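Local coordinates for 3-deoxy-d-manno-octulosonic-acid transferase (Acinetobacter baumannii, PDB 4BFC), which probably transfers Kdo from CMP-Kdo to a lipid A precursor during lipopolysaccharide assembly, this fragment being its C-terminal CMP-Kdo binding domain, at residues A[130-144]-A[155-167]. Residues are numbered along the deposited sequence; the frame is centred on the assembly and turned at random. Where two conformers were deposited one is given.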
loop_
_atom_site.group_PDB
_atom_site.type_symbol
_atom_site.label_atom_id
_atom_site.label_comp_id
_atom_site.label_asym_id
_atom_site.label_seq_id
_atom_site.Cartn_x
_atom_site.Cartn_y
_atom_site.Cartn_z
ATOM N N GLN A 130 0.853 -7.187 26.953
ATOM C CA GLN A 130 0.038 -8.188 27.666
ATOM C C GLN A 130 -1.064 -8.746 26.771
ATOM O O GLN A 130 -1.377 -9.948 26.840
ATOM C CB GLN A 130 -0.554 -7.668 28.982
ATOM C CG GLN A 130 0.362 -7.823 30.170
ATOM C CD GLN A 130 1.613 -7.026 30.016
ATOM O OE1 GLN A 130 1.623 -5.797 30.282
ATOM N NE2 GLN A 130 2.677 -7.678 29.593
ATOM N N VAL A 131 -1.662 -7.854 25.964
ATOM C CA VAL A 131 -2.657 -8.265 24.986
ATOM C C VAL A 131 -2.489 -7.328 23.791
ATOM O O VAL A 131 -1.953 -6.202 23.924
ATOM C CB VAL A 131 -4.153 -8.134 25.483
ATOM C CG1 VAL A 131 -4.488 -9.113 26.628
ATOM C CG2 VAL A 131 -4.508 -6.699 25.885
ATOM N N CYS A 132 -3.030 -7.762 22.671
ATOM C CA CYS A 132 -2.998 -6.913 21.506
ATOM C C CYS A 132 -4.240 -7.036 20.632
ATOM O O CYS A 132 -5.078 -7.925 20.803
ATOM C CB CYS A 132 -1.704 -7.180 20.685
ATOM S SG CYS A 132 -1.800 -8.636 19.624
ATOM N N PHE A 133 -4.384 -6.058 19.756
ATOM C CA PHE A 133 -5.332 -6.060 18.663
ATOM C C PHE A 133 -4.572 -5.777 17.342
ATOM O O PHE A 133 -3.826 -4.830 17.259
ATOM C CB PHE A 133 -6.320 -4.924 18.891
ATOM C CG PHE A 133 -7.187 -4.566 17.698
ATOM C CD1 PHE A 133 -8.298 -5.323 17.277
ATOM C CD2 PHE A 133 -6.784 -3.500 16.858
ATOM C CE1 PHE A 133 -9.041 -4.937 16.146
ATOM C CE2 PHE A 133 -7.511 -3.114 15.714
ATOM C CZ PHE A 133 -8.696 -3.833 15.365
ATOM N N VAL A 134 -4.816 -6.620 16.347
ATOM C CA VAL A 134 -4.195 -6.478 15.007
ATOM C C VAL A 134 -5.198 -5.832 14.073
ATOM O O VAL A 134 -6.270 -6.388 13.770
ATOM C CB VAL A 134 -3.666 -7.824 14.444
ATOM C CG1 VAL A 134 -3.064 -7.559 13.020
ATOM C CG2 VAL A 134 -2.587 -8.381 15.398
ATOM N N GLY A 135 -4.808 -4.643 13.622
ATOM C CA GLY A 135 -5.696 -3.731 12.877
ATOM C C GLY A 135 -5.850 -4.004 11.375
ATOM O O GLY A 135 -5.519 -5.079 10.810
ATOM N N GLY A 136 -6.365 -2.995 10.691
ATOM C CA GLY A 136 -6.801 -3.278 9.326
ATOM C C GLY A 136 -8.050 -4.157 9.285
ATOM O O GLY A 136 -8.418 -4.650 8.224
ATOM N N SER A 137 -8.733 -4.316 10.424
ATOM C CA SER A 137 -9.728 -5.395 10.565
ATOM C C SER A 137 -11.092 -4.900 11.102
ATOM O O SER A 137 -12.055 -5.681 10.987
ATOM C CB SER A 137 -9.193 -6.569 11.414
ATOM O OG SER A 137 -8.844 -6.147 12.781
ATOM N N LEU A 138 -11.108 -3.683 11.678
ATOM C CA LEU A 138 -12.369 -2.946 12.007
ATOM C C LEU A 138 -12.763 -1.907 10.965
ATOM O O LEU A 138 -13.943 -1.583 10.868
ATOM C CB LEU A 138 -12.328 -2.358 13.428
ATOM C CG LEU A 138 -12.406 -3.288 14.623
ATOM C CD1 LEU A 138 -12.023 -2.482 15.856
ATOM C CD2 LEU A 138 -13.832 -3.800 14.699
ATOM N N ASN A 139 -11.794 -1.348 10.193
ATOM C CA ASN A 139 -12.157 -0.488 9.107
ATOM C C ASN A 139 -12.894 -1.190 7.982
ATOM O O ASN A 139 -13.030 -2.423 7.975
ATOM C CB ASN A 139 -10.922 0.287 8.586
ATOM C CG ASN A 139 -9.819 -0.622 8.139
ATOM O OD1 ASN A 139 -9.432 -1.600 8.823
ATOM N ND2 ASN A 139 -9.298 -0.339 6.959
ATOM N N GLU A 140 -13.438 -0.357 7.067
ATOM C CA GLU A 140 -14.138 -0.859 5.862
ATOM C C GLU A 140 -13.348 -0.381 4.660
ATOM O O GLU A 140 -12.973 0.764 4.601
ATOM C CB GLU A 140 -15.525 -0.255 5.731
ATOM C CG GLU A 140 -16.468 -0.618 6.842
ATOM C CD GLU A 140 -17.107 -1.981 6.656
ATOM O OE1 GLU A 140 -16.916 -2.681 5.626
ATOM O OE2 GLU A 140 -17.829 -2.358 7.583
ATOM N N PRO A 141 -13.120 -1.269 3.706
ATOM C CA PRO A 141 -13.618 -2.627 3.746
ATOM C C PRO A 141 -12.754 -3.538 4.632
ATOM O O PRO A 141 -13.092 -4.729 4.817
ATOM C CB PRO A 141 -13.524 -3.100 2.278
ATOM C CG PRO A 141 -12.546 -2.193 1.646
ATOM C CD PRO A 141 -12.531 -0.890 2.406
ATOM N N GLY A 142 -11.647 -2.999 5.185
ATOM C CA GLY A 142 -10.720 -3.822 5.966
ATOM C C GLY A 142 -9.919 -4.840 5.171
ATOM O O GLY A 142 -9.574 -4.631 3.947
ATOM N N GLY A 143 -9.644 -5.962 5.826
ATOM C CA GLY A 143 -8.865 -7.074 5.228
ATOM C C GLY A 143 -7.851 -7.719 6.138
ATOM O O GLY A 143 -7.490 -8.876 5.939
ATOM N N GLY A 144 -7.313 -6.944 7.093
ATOM C CA GLY A 144 -6.531 -7.523 8.175
ATOM C C GLY A 144 -5.043 -7.512 7.898
ATOM O O GLY A 144 -4.629 -7.171 6.789
ATOM N N VAL A 155 1.455 -13.482 22.764
ATOM C CA VAL A 155 0.547 -12.406 23.096
ATOM C C VAL A 155 -0.880 -12.796 22.739
ATOM O O VAL A 155 -1.148 -13.081 21.582
ATOM C CB VAL A 155 0.847 -11.107 22.334
ATOM C CG1 VAL A 155 -0.092 -10.009 22.811
ATOM C CG2 VAL A 155 2.292 -10.706 22.538
ATOM N N PRO A 156 -1.803 -12.790 23.719
ATOM C CA PRO A 156 -3.223 -12.938 23.358
ATOM C C PRO A 156 -3.686 -11.901 22.320
ATOM O O PRO A 156 -3.396 -10.709 22.461
ATOM C CB PRO A 156 -3.957 -12.768 24.673
ATOM C CG PRO A 156 -2.931 -12.975 25.731
ATOM C CD PRO A 156 -1.616 -12.588 25.169
ATOM N N THR A 157 -4.337 -12.364 21.240
ATOM C CA THR A 157 -4.565 -11.522 20.028
ATOM C C THR A 157 -6.044 -11.380 19.667
ATOM O O THR A 157 -6.794 -12.375 19.618
ATOM C CB THR A 157 -3.769 -12.069 18.823
ATOM O OG1 THR A 157 -2.378 -12.073 19.178
ATOM C CG2 THR A 157 -3.964 -11.187 17.497
ATOM N N VAL A 158 -6.480 -10.152 19.476
ATOM C CA VAL A 158 -7.829 -9.849 19.002
ATOM C C VAL A 158 -7.775 -9.294 17.593
ATOM O O VAL A 158 -6.875 -8.506 17.289
ATOM C CB VAL A 158 -8.510 -8.817 19.940
ATOM C CG1 VAL A 158 -9.948 -8.507 19.529
ATOM C CG2 VAL A 158 -8.384 -9.205 21.441
ATOM N N VAL A 159 -8.681 -9.726 16.721
ATOM C CA VAL A 159 -8.908 -9.083 15.429
ATOM C C VAL A 159 -10.363 -8.709 15.258
ATOM O O VAL A 159 -11.234 -9.290 15.924
ATOM C CB VAL A 159 -8.390 -9.937 14.211
ATOM C CG1 VAL A 159 -6.886 -10.155 14.327
ATOM C CG2 VAL A 159 -9.153 -11.253 14.097
ATOM N N GLY A 160 -10.642 -7.706 14.420
ATOM C CA GLY A 160 -11.963 -7.379 13.967
ATOM C C GLY A 160 -12.456 -8.415 12.963
ATOM O O GLY A 160 -11.726 -9.326 12.603
ATOM N N PRO A 161 -13.695 -8.210 12.457
ATOM C CA PRO A 161 -14.338 -9.251 11.627
ATOM C C PRO A 161 -13.851 -9.237 10.186
ATOM O O PRO A 161 -13.979 -10.267 9.475
ATOM C CB PRO A 161 -15.829 -8.878 11.689
ATOM C CG PRO A 161 -15.940 -7.598 12.402
ATOM C CD PRO A 161 -14.581 -7.101 12.800
ATOM N N ARG A 162 -13.261 -8.091 9.772
ATOM C CA ARG A 162 -12.775 -7.957 8.357
ATOM C C ARG A 162 -11.291 -8.352 8.198
ATOM O O ARG A 162 -10.399 -7.498 8.161
ATOM C CB ARG A 162 -13.171 -6.621 7.790
ATOM C CG ARG A 162 -14.703 -6.549 7.550
ATOM C CD ARG A 162 -15.161 -5.114 7.517
ATOM N NE ARG A 162 -15.080 -4.339 8.785
ATOM C CZ ARG A 162 -15.989 -4.386 9.766
ATOM N NH1 ARG A 162 -17.024 -5.219 9.624
ATOM N NH2 ARG A 162 -15.859 -3.664 10.912
ATOM N N TYR A 163 -11.064 -9.666 8.152
ATOM C CA TYR A 163 -9.715 -10.246 8.147
ATOM C C TYR A 163 -9.430 -11.079 6.901
ATOM O O TYR A 163 -8.588 -11.904 6.911
ATOM C CB TYR A 163 -9.444 -11.041 9.441
ATOM C CG TYR A 163 -10.419 -12.185 9.678
ATOM C CD1 TYR A 163 -10.237 -13.414 9.051
ATOM C CD2 TYR A 163 -11.524 -12.018 10.542
ATOM C CE1 TYR A 163 -11.133 -14.451 9.286
ATOM C CE2 TYR A 163 -12.419 -13.055 10.770
ATOM C CZ TYR A 163 -12.188 -14.263 10.155
ATOM O OH TYR A 163 -13.051 -15.306 10.354
ATOM N N PHE A 164 -10.183 -10.835 5.856
ATOM C CA PHE A 164 -10.234 -11.729 4.651
ATOM C C PHE A 164 -8.916 -11.845 3.892
ATOM O O PHE A 164 -8.653 -12.890 3.225
ATOM C CB PHE A 164 -11.386 -11.321 3.747
ATOM C CG PHE A 164 -11.418 -9.874 3.426
ATOM C CD1 PHE A 164 -10.601 -9.333 2.381
ATOM C CD2 PHE A 164 -12.241 -9.013 4.145
ATOM C CE1 PHE A 164 -10.668 -7.984 2.083
ATOM C CE2 PHE A 164 -12.299 -7.658 3.833
ATOM C CZ PHE A 164 -11.511 -7.166 2.806
ATOM N N ASN A 165 -8.014 -10.892 4.109
ATOM C CA ASN A 165 -6.665 -11.065 3.481
ATOM C C ASN A 165 -5.814 -12.111 4.151
ATOM O O ASN A 165 -4.847 -12.566 3.550
ATOM C CB ASN A 165 -5.912 -9.742 3.205
ATOM C CG ASN A 165 -6.716 -8.829 2.279
ATOM O OD1 ASN A 165 -7.418 -9.313 1.327
ATOM N ND2 ASN A 165 -6.627 -7.517 2.503
ATOM N N PHE A 166 -6.262 -12.568 5.318
ATOM C CA PHE A 166 -5.599 -13.574 6.141
ATOM C C PHE A 166 -6.661 -14.621 6.563
ATOM O O PHE A 166 -6.581 -15.256 7.618
ATOM C CB PHE A 166 -4.957 -12.888 7.371
ATOM C CG PHE A 166 -3.751 -12.087 7.015
ATOM C CD1 PHE A 166 -2.492 -12.696 6.963
ATOM C CD2 PHE A 166 -3.899 -10.740 6.653
ATOM C CE1 PHE A 166 -1.391 -11.931 6.543
ATOM C CE2 PHE A 166 -2.789 -9.995 6.197
ATOM C CZ PHE A 166 -1.519 -10.601 6.215
ATOM N N GLN A 167 -7.640 -14.808 5.682
ATOM C CA GLN A 167 -8.814 -15.626 5.999
ATOM C C GLN A 167 -8.396 -17.036 6.443
ATOM O O GLN A 167 -8.932 -17.539 7.432
ATOM C CB GLN A 167 -9.730 -15.727 4.764
ATOM C CG GLN A 167 -11.078 -16.427 5.052
ATOM C CD GLN A 167 -12.034 -15.555 5.870
ATOM O OE1 GLN A 167 -12.227 -14.343 5.598
ATOM N NE2 GLN A 167 -12.665 -16.166 6.898
HETATM O O HOH W 1 -8.621 -5.210 1.660
HETATM O O HOH W 2 -5.172 -6.117 4.503
#
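R162 reaches into the bend of 138-141 and fills it like a plug. Its chain is kinked at chi3 (-67°), which turns the guanidinium so that NH2 meets L138 O at 2.8 Å and NE meets N139 O at 2.9 Å, both acceptors near the plane of the group. The E140 carboxylate lies over one face, planes 24° apart, with OE2 3.6 Å from R162 NE; that salt bridge is charge on charge, since no N-H aims at the oxygen. P161 CD lies against the rim of the opposite face.

Further along, with no side chains on 142-144, the backbone packs close. G143 CA sits on the face of the F164 ring as a CH-pi contact, 3.6 Å from its centroid, while P141 O meets that ring's edge. N165 N gives a hydrogen bond to G143 O, 2.8 Å, in the plane of that carbonyl and on a lone pair, and two waters link N165 ND2 to G142 O and G144 O. The edge of F166 presses on G144 O.

Where the strands give out, S137 OG acts as a pin: it donates to V134 O and accepts from G160 N (2.9 Å). Toward the start of the strands, 131-134 and 157-159 run parallel, joined by C132 N to P156 O, V158 N to C132 O and V134 N to V158 O. On one side of the sheet F133 leans on V158, and both pack against helix 185-197; on the other, C132 SG nestles beside T157 OG1 at 3.5 Å, facing P150 of helix 148-152.

This is a beta-alpha-beta crossover of a Rossmann-like domain, its glycine-rich turn at the C-terminal strand ends, as in the nucleotide-sugar-binding half of GT-B glycosyltransferases.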